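Local atomic coordinates of periplasmic beta-glucosidase (Pseudomonas aeruginosa, PDB entry 6R5R), a protein that probably hydrolyses terminal, non-reducing beta-D-glucosyl residues of beta-glucosides in the periplasm, releasing beta-D-glucose. Residues B[255-260]-B[286-291]; B[619-624]-B[643-648]. The protein carries 1 engineered substitution. All coordinates share one frame; numbering follows the deposited sequence. Where two conformers were deposited one is given.

Interaction 1. Residues B[255-260]-B[286-291]. Engineered in segment 255-260: Asn256 (natural residue Asp). With BGC (beta-D-glucopyranose), chain D; BGC (beta-D-glucopyranose), chain C.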
ATOM      1  N   SER B 255      24.510   6.429  11.879  1.00 12.65           N
ATOM      2  CA  SER B 255      24.052   5.635  10.719  1.00 13.95           C
ATOM      3  C   SER B 255      23.513   4.296  11.225  1.00 14.33           C
ATOM      4  O   SER B 255      23.848   3.803  12.290  1.00 14.20           O
ATOM      5  CB  SER B 255      25.141   5.399   9.696  1.00 13.33           C
ATOM      6  OG  SER B 255      25.869   4.233   9.992  1.00 14.64           O
ATOM      7  N   ASN B 256      22.702   3.669  10.411  1.00 14.99           N
ATOM      8  CA  ASN B 256      22.291   2.301  10.695  1.00 14.28           C
ATOM      9  C   ASN B 256      23.412   1.361  10.230  1.00 14.64           C
ATOM     10  O   ASN B 256      24.473   1.778   9.690  1.00 13.29           O
ATOM     11  CB  ASN B 256      20.952   2.050   9.998  1.00 16.99           C
ATOM     12  CG  ASN B 256      20.026   1.208  10.803  1.00 19.43           C
ATOM     13  OD1 ASN B 256      20.447   0.143  11.203  1.00 21.55           O
ATOM     14  ND2 ASN B 256      18.790   1.678  11.041  1.00 23.49           N
ATOM     15  N   HIS B 257      23.169   0.099  10.363  1.00 14.82           N
ATOM     16  CA  HIS B 257      24.212  -0.934  10.295  1.00 14.58           C
ATOM     17  C   HIS B 257      24.637  -1.206   8.852  1.00 15.69           C
ATOM     18  O   HIS B 257      23.827  -1.674   8.093  1.00 14.50           O
ATOM     19  CB  HIS B 257      23.630  -2.165  10.983  1.00 17.79           C
ATOM     20  CG  HIS B 257      24.677  -3.185  11.168  1.00 17.89           C
ATOM     21  ND1 HIS B 257      25.151  -3.941  10.103  1.00 19.02           N
ATOM     22  CD2 HIS B 257      25.313  -3.609  12.299  1.00 20.87           C
ATOM     23  CE1 HIS B 257      26.103  -4.757  10.557  1.00 23.73           C
ATOM     24  NE2 HIS B 257      26.192  -4.608  11.922  1.00 20.91           N
ATOM     25  N   GLY B 258      25.825  -0.741   8.418  1.00 14.06           N
ATOM     26  CA  GLY B 258      26.220  -0.871   7.019  1.00 14.23           C
ATOM     27  C   GLY B 258      25.495   0.117   6.125  1.00 12.33           C
ATOM     28  O   GLY B 258      25.532  -0.062   4.917  1.00 12.93           O
ATOM     29  N   ALA B 259      24.801   1.110   6.671  1.00 12.02           N
ATOM     30  CA  ALA B 259      23.911   1.996   5.871  1.00 12.39           C
ATOM     31  C   ALA B 259      24.720   2.843   4.880  1.00 11.58           C
ATOM     32  O   ALA B 259      24.189   3.174   3.811  1.00 12.34           O
ATOM     33  CB  ALA B 259      23.021   2.845   6.733  1.00 13.04           C
ATOM     34  N   VAL B 260      25.932   3.272   5.266  1.00 11.90           N
ATOM     35  CA  VAL B 260      26.707   4.143   4.344  1.00 11.80           C
ATOM     36  C   VAL B 260      27.054   3.306   3.112  1.00 11.93           C
ATOM     37  O   VAL B 260      26.830   3.732   1.985  1.00 12.71           O
ATOM     38  CB  VAL B 260      27.930   4.746   5.033  1.00 13.33           C
ATOM     39  CG1 VAL B 260      28.738   5.533   4.016  1.00 13.94           C
ATOM     40  CG2 VAL B 260      27.480   5.615   6.198  1.00 13.41           C
ATOM     41  N   MET B 286      28.081   9.500  12.790  1.00 11.13           N
ATOM     42  CA  MET B 286      28.788   8.274  13.213  1.00 12.09           C
ATOM     43  C   MET B 286      28.439   7.131  12.263  1.00 13.85           C
ATOM     44  O   MET B 286      27.274   6.961  11.872  1.00 14.62           O
ATOM     45  CB  MET B 286      28.472   8.004  14.679  1.00 14.55           C
ATOM     46  CG  MET B 286      28.918   6.725  15.216  1.00 15.62           C
ATOM     47  SD  MET B 286      28.867   6.849  17.061  1.00 18.32           S
ATOM     48  CE  MET B 286      30.608   7.195  17.346  1.00 17.32           C
ATOM     49  N   ASN B 287      29.472   6.419  11.861  1.00 12.93           N
ATOM     50  CA  ASN B 287      29.411   5.350  10.824  1.00 14.14           C
ATOM     51  C   ASN B 287      29.399   3.977  11.500  1.00 15.11           C
ATOM     52  O   ASN B 287      30.428   3.546  12.055  1.00 13.38           O
ATOM     53  CB  ASN B 287      30.624   5.566   9.923  1.00 15.02           C
ATOM     54  CG  ASN B 287      30.913   4.537   8.878  1.00 16.63           C
ATOM     55  OD1 ASN B 287      32.100   4.367   8.543  1.00 17.31           O
ATOM     56  ND2 ASN B 287      29.875   3.970   8.291  1.00 15.39           N
ATOM     57  N   MET B 288      28.289   3.281  11.420  1.00 13.95           N
ATOM     58  CA  MET B 288      28.113   1.960  12.061  1.00 13.47           C
ATOM     59  C   MET B 288      28.629   0.831  11.168  1.00 14.87           C
ATOM     60  O   MET B 288      28.098   0.631  10.065  1.00 15.31           O
ATOM     61  CB  MET B 288      26.647   1.769  12.458  1.00 15.03           C
ATOM     62  CG  MET B 288      26.380   0.525  13.230  1.00 16.28           C
ATOM     63  SD  MET B 288      24.590   0.605  13.786  1.00 22.33           S
ATOM     64  CE  MET B 288      24.570  -0.509  15.176  1.00 25.78           C
ATOM     65  N   ASN B 289      29.668   0.208  11.678  1.00 15.47           N
ATOM     66  CA  ASN B 289      30.249  -1.111  11.310  0.50 15.57           C
ATOM     67  C   ASN B 289      31.013  -1.171   9.968  1.00 17.20           C
ATOM     68  O   ASN B 289      31.961  -1.952   9.904  1.00 19.22           O
ATOM     69  CB  ASN B 289      29.238  -2.238  11.501  0.50 18.28           C
ATOM     70  CG  ASN B 289      29.887  -3.446  12.178  0.50 17.89           C
ATOM     71  OD1 ASN B 289      30.525  -3.393  13.279  0.50 12.91           O
ATOM     72  ND2 ASN B 289      29.842  -4.527  11.411  0.50 18.35           N
ATOM     73  N   ASP B 290      30.636  -0.428   8.921  1.00 14.99           N
ATOM     74  CA  ASP B 290      31.244  -0.721   7.589  1.00 15.63           C
ATOM     75  C   ASP B 290      32.599  -0.030   7.410  1.00 15.34           C
ATOM     76  O   ASP B 290      33.312  -0.376   6.409  1.00 15.31           O
ATOM     77  CB  ASP B 290      30.299  -0.452   6.410  1.00 15.80           C
ATOM     78  CG  ASP B 290      29.844   0.982   6.303  1.00 16.87           C
ATOM     79  OD1 ASP B 290      30.663   1.883   6.570  1.00 15.73           O
ATOM     80  OD2 ASP B 290      28.619   1.184   6.001  1.00 15.24           O
ATOM     81  N   ASP B 291      32.997   0.841   8.342  1.00 14.56           N
ATOM     82  CA  ASP B 291      34.329   1.489   8.356  1.00 15.78           C
ATOM     83  C   ASP B 291      34.620   2.319   7.111  1.00 14.95           C
ATOM     84  O   ASP B 291      35.787   2.677   6.882  1.00 14.73           O
ATOM     85  CB  ASP B 291      35.431   0.438   8.509  1.00 16.24           C
ATOM     86  CG  ASP B 291      35.468  -0.153   9.914  1.00 17.08           C
ATOM     87  OD1 ASP B 291      34.827   0.409  10.842  1.00 17.30           O
ATOM     88  OD2 ASP B 291      36.140  -1.207  10.068  1.00 19.33           O
TER
HETATM   89  C2  BGC D   1      19.200  -1.588  15.471  1.00 15.48           C
HETATM   90  C3  BGC D   1      20.592  -1.898  14.895  1.00 16.65           C
HETATM   91  C4  BGC D   1      20.366  -3.072  13.944  1.00 16.50           C
HETATM   92  C5  BGC D   1      19.391  -2.657  12.844  1.00 16.63           C
HETATM   93  C6  BGC D   1      19.154  -3.697  11.755  1.00 17.83           C
HETATM   94  C1  BGC D   1      18.160  -1.308  14.387  1.00 15.47           C
HETATM   95  O1  BGC D   1      16.910  -1.077  15.022  1.00 16.76           O
HETATM   96  O2  BGC D   1      19.232  -0.499  16.416  1.00 17.39           O
HETATM   97  O3  BGC D   1      21.461  -2.324  15.996  1.00 20.06           O
HETATM   98  O4  BGC D   1      21.574  -3.405  13.357  1.00 18.86           O
HETATM   99  O5  BGC D   1      18.118  -2.415  13.468  1.00 16.26           O
HETATM  100  O6  BGC D   1      18.120  -3.143  10.899  1.00 20.57           O
HETATM  101  C2  BGC C   2      22.349  -5.075  15.051  1.00 23.87           C
HETATM  102  C3  BGC C   2      22.917  -6.467  15.096  1.00 24.10           C
HETATM  103  C4  BGC C   2      21.929  -7.409  14.401  1.00 22.99           C
HETATM  104  C5  BGC C   2      21.595  -6.924  12.987  1.00 23.95           C
HETATM  105  C6  BGC C   2      20.540  -7.825  12.364  1.00 24.94           C
HETATM  106  C1  BGC C   2      22.063  -4.753  13.593  1.00 20.92           C
HETATM  107  O2  BGC C   2      23.362  -4.204  15.598  1.00 24.86           O
HETATM  108  O3  BGC C   2      23.053  -6.783  16.499  1.00 21.34           O
HETATM  109  O4  BGC C   2      22.570  -8.687  14.310  1.00 29.33           O
HETATM  110  O5  BGC C   2      21.066  -5.586  13.046  1.00 21.15           O
HETATM  111  O6  BGC C   2      20.215  -7.177  11.135  1.00 27.54           O
HETATM  112  O   HOH W   1      27.362   2.607   7.868  1.00 16.98           O

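Interaction 2. Residues B[619-624]-B[643-648]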
ATOM      1  N   GLU B 619     -18.505  -3.330  33.879  1.00 23.85           N
ATOM      2  CA  GLU B 619     -19.223  -2.466  32.932  1.00 26.11           C
ATOM      3  C   GLU B 619     -18.930  -1.031  33.311  1.00 24.25           C
ATOM      4  O   GLU B 619     -18.893  -0.698  34.524  1.00 23.91           O
ATOM      5  CB  GLU B 619     -20.733  -2.714  32.978  1.00 33.07           C
ATOM      6  CG  GLU B 619     -21.131  -4.153  33.171  1.00 46.23           C
ATOM      7  CD  GLU B 619     -20.676  -5.105  32.081  1.00 59.63           C
ATOM      8  OE1 GLU B 619     -20.851  -4.761  30.887  1.00 69.16           O
ATOM      9  OE2 GLU B 619     -20.165  -6.207  32.432  1.00 70.92           O
ATOM     10  N   PHE B 620     -18.745  -0.192  32.312  1.00 22.75           N
ATOM     11  CA  PHE B 620     -18.592   1.253  32.513  1.00 22.08           C
ATOM     12  C   PHE B 620     -19.706   1.968  31.777  1.00 27.32           C
ATOM     13  O   PHE B 620     -20.228   1.449  30.761  1.00 26.18           O
ATOM     14  CB  PHE B 620     -17.222   1.715  32.028  1.00 23.08           C
ATOM     15  CG  PHE B 620     -16.063   1.111  32.773  1.00 19.83           C
ATOM     16  CD1 PHE B 620     -15.643   1.654  33.979  1.00 18.98           C
ATOM     17  CD2 PHE B 620     -15.431  -0.024  32.308  1.00 18.25           C
ATOM     18  CE1 PHE B 620     -14.545   1.128  34.634  1.00 18.35           C
ATOM     19  CE2 PHE B 620     -14.358  -0.583  32.986  1.00 18.54           C
ATOM     20  CZ  PHE B 620     -13.937  -0.021  34.175  1.00 18.14           C
ATOM     21  N   SER B 621     -20.092   3.092  32.346  1.00 24.50           N
ATOM     22  CA  SER B 621     -21.064   4.010  31.711  0.50 26.66           C
ATOM     23  C   SER B 621     -20.431   5.388  31.584  1.00 24.36           C
ATOM     24  O   SER B 621     -19.671   5.770  32.465  1.00 23.37           O
ATOM     25  CB  SER B 621     -22.371   4.048  32.450  0.50 27.77           C
ATOM     26  OG  SER B 621     -22.245   4.818  33.624  0.50 31.49           O
ATOM     27  N   LEU B 622     -20.768   6.077  30.504  1.00 22.84           N
ATOM     28  CA  LEU B 622     -20.406   7.479  30.293  1.00 20.86           C
ATOM     29  C   LEU B 622     -21.674   8.312  30.300  1.00 22.91           C
ATOM     30  O   LEU B 622     -22.657   7.912  29.636  1.00 25.43           O
ATOM     31  CB  LEU B 622     -19.643   7.675  28.972  1.00 22.99           C
ATOM     32  CG  LEU B 622     -18.204   7.164  28.966  1.00 24.90           C
ATOM     33  CD1 LEU B 622     -17.627   7.214  27.551  1.00 26.42           C
ATOM     34  CD2 LEU B 622     -17.333   7.980  29.913  1.00 22.04           C
ATOM     35  N   SER B 623     -21.646   9.418  31.027  1.00 21.62           N
ATOM     36  CA  SER B 623     -22.711  10.448  30.944  1.00 23.89           C
ATOM     37  C   SER B 623     -22.620  11.152  29.597  1.00 25.17           C
ATOM     38  O   SER B 623     -21.626  11.028  28.866  1.00 21.59           O
ATOM     39  CB  SER B 623     -22.582  11.420  32.071  1.00 23.14           C
ATOM     40  OG  SER B 623     -21.468  12.258  31.856  1.00 25.82           O
ATOM     41  N   PRO B 624     -23.623  11.977  29.238  1.00 26.33           N
ATOM     42  CA  PRO B 624     -23.538  12.816  28.042  1.00 28.36           C
ATOM     43  C   PRO B 624     -22.322  13.751  28.040  1.00 27.36           C
ATOM     44  O   PRO B 624     -21.921  14.262  29.083  1.00 25.99           O
ATOM     45  CB  PRO B 624     -24.816  13.681  28.121  1.00 29.35           C
ATOM     46  CG  PRO B 624     -25.778  12.824  28.915  1.00 29.32           C
ATOM     47  CD  PRO B 624     -24.909  12.142  29.946  1.00 28.56           C
ATOM     48  N   THR B 643     -18.778  12.143  32.704  1.00 22.22           N
ATOM     49  CA  THR B 643     -18.670  11.354  33.946  1.00 24.19           C
ATOM     50  C   THR B 643     -18.573   9.890  33.587  1.00 21.02           C
ATOM     51  O   THR B 643     -19.493   9.325  32.921  1.00 22.12           O
ATOM     52  CB  THR B 643     -19.787  11.632  34.952  1.00 25.21           C
ATOM     53  OG1 THR B 643     -19.742  13.056  35.119  1.00 25.58           O
ATOM     54  CG2 THR B 643     -19.576  10.828  36.230  1.00 24.76           C
ATOM     55  N   LEU B 644     -17.516   9.262  34.077  1.00 19.66           N
ATOM     56  CA  LEU B 644     -17.352   7.810  33.953  1.00 19.47           C
ATOM     57  C   LEU B 644     -17.754   7.122  35.248  1.00 20.59           C
ATOM     58  O   LEU B 644     -17.241   7.514  36.344  1.00 21.89           O
ATOM     59  CB  LEU B 644     -15.883   7.522  33.658  1.00 19.18           C
ATOM     60  CG  LEU B 644     -15.493   6.053  33.593  1.00 18.94           C
ATOM     61  CD1 LEU B 644     -16.029   5.376  32.332  1.00 20.22           C
ATOM     62  CD2 LEU B 644     -13.974   5.917  33.618  1.00 23.22           C
ATOM     63  N   SER B 645     -18.583   6.099  35.132  1.00 19.01           N
ATOM     64  CA  SER B 645     -18.992   5.303  36.310  1.00 21.75           C
ATOM     65  C   SER B 645     -18.669   3.837  36.103  1.00 22.01           C
ATOM     66  O   SER B 645     -18.798   3.312  34.954  1.00 22.76           O
ATOM     67  CB  SER B 645     -20.485   5.503  36.562  1.00 22.59           C
ATOM     68  OG  SER B 645     -20.759   6.882  36.689  1.00 30.07           O
ATOM     69  N   ASN B 646     -18.271   3.174  37.170  1.00 19.40           N
ATOM     70  CA  ASN B 646     -18.167   1.713  37.190  1.00 19.77           C
ATOM     71  C   ASN B 646     -19.542   1.172  37.581  1.00 26.02           C
ATOM     72  O   ASN B 646     -19.926   1.276  38.755  1.00 20.34           O
ATOM     73  CB  ASN B 646     -17.068   1.235  38.113  1.00 19.73           C
ATOM     74  CG  ASN B 646     -16.859  -0.254  38.081  1.00 17.15           C
ATOM     75  OD1 ASN B 646     -17.713  -1.031  37.627  1.00 21.29           O
ATOM     76  ND2 ASN B 646     -15.701  -0.693  38.550  1.00 17.72           N
ATOM     77  N   SER B 647     -20.279   0.649  36.612  1.00 24.22           N
ATOM     78  CA  SER B 647     -21.673   0.249  36.841  1.00 26.38           C
ATOM     79  C   SER B 647     -21.727  -1.270  36.970  1.00 27.42           C
ATOM     80  O   SER B 647     -22.811  -1.824  36.860  1.00 30.11           O
ATOM     81  CB  SER B 647     -22.535   0.814  35.745  1.00 28.04           C
ATOM     82  OG  SER B 647     -22.024   0.455  34.483  1.00 35.13           O
ATOM     83  N   GLY B 648     -20.593  -1.938  37.185  1.00 23.60           N
ATOM     84  CA  GLY B 648     -20.544  -3.399  37.282  1.00 23.90           C
ATOM     85  C   GLY B 648     -20.142  -3.843  38.665  1.00 25.20           C
ATOM     86  O   GLY B 648     -20.269  -3.050  39.631  1.00 26.23           O
TER
HETATM   87  O   HOH W   2     -21.560   7.884  34.395  1.00 27.73           O

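Interaction 1. Residues B[255-260]-B[286-291]
Ser255 and Met288 meet where strands 252-254 and 287-288 come together, at the C-terminal ends of the strands of the TIM barrel of this family 3 glycosidase. The tightly bonded part turns on Ser255 OG. With chi1 at 89° the hydroxyl sits between the backbone N and carbonyl carbon; Ser255 OG accepts a bond from Met288 N at 3.0 Å, nearly straight, and donates to Asn256 O. Ala259 N reaches that oxygen from the opposite face of its plane, within a type II turn. Gly258 N donates to Met288 O at 3.1 Å. A water bridges Ser255 OG, Met288 O, Val260 N and Asp290 OD2, 2.7 Å from Asp290 OD2.

The side toward the glucose units is held by contacts rather than by bonds across the segments, and His257 is partly exposed there. Met288, extended beyond CG, runs past the backbone of His257 and brings CE to 3.7 Å from O3 of the chain D glucose. The engineered Asn256 takes His257 N on an in-plane lone pair of OD1. In the conformer given, Asn289 CB lies over one face of the His257 ring, offset toward the rim, while His257 CD2 comes within 3.7 Å of C1 of the chain C glucose.

Interaction 2. Residues B[619-624]-B[643-648]
Strands 620-622 and 643-646 run antiparallel, their axes 4.7 Å apart at closest approach and 159° between their directions, with Ser621 and Ser645 as a hydrogen-bonded pair flanked by the non-hydrogen-bonded pairs Phe620-Asn646 and Leu622-Leu644. Ser621 and Ser645 exchange two backbone bonds, both in the carbonyl planes, and Ser623 N continues the ladder to Thr643 O. The return bond of this last pair goes to a side chain: Ser623 OG, held between the backbone N and carbonyl carbon (chi1 73°), accepts Thr643 N at 2.8 Å. Arg626 binds both this hydroxyl and Thr643 OG1.

On the face of Phe620, Leu622 and Leu644, which Asn646 shares, Leu644 CD1 wedges between its neighbours, 3.9 Å from Phe620 CB and 3.8 Å from Leu622 CD2, the two leucines crossing obliquely. The Phe620 ring extends this patch, meeting Ser645 O and Asn646 CA at a slant. The other face is polar. A water donates to Thr643 O and stands 2.6 Å from Ser645 OG, a hydroxyl that also bonds Ser687; in the conformer given, Ser621 OG joins the same water.

Beyond the paired strands, Glu619 O accepts Ser647 N at 2.8 Å and a weak bond from Ser647 OG. Asn646, with CG anti to its own N (chi1 -176°), closes an Asx turn: OD1 takes Gly648 N at 3.1 Å and also Thr618 OG1, while ND2 donates to Leu682 O and Arg650 O, so both ends of this buried amide are engaged.

Strand 620-627 is an edge strand of a three-stranded antiparallel sheet and 638-646 its middle strand. Leu644 packs against Thr654, Val656, Val680 and Leu682 of the facing sheet, giving the two-layered beta sandwich characteristic of a fibronectin type III-like domain.

In the fold
Interactions 1 and 2 follow one another along the chain and lie on opposite sides of its centre, their centres 53 Å apart and their nearest atoms about 40 Å apart, without touching. Interaction 1 belongs to the sugar pocket: Asn256, His257 and Met288 border the two bound glucose units, to which Asp80, Lys177, His178 and Glu487 supply hydrogen bonds. It also meets the neighbouring subunit, whose Arg585 makes a weak hydrogen bond to His257 O. Interaction 2 joins strands of the beta sandwich, away from both the sugar pocket and the magnesium ion at Asp662 and Val664, and no other chain of the assembly touches its segments.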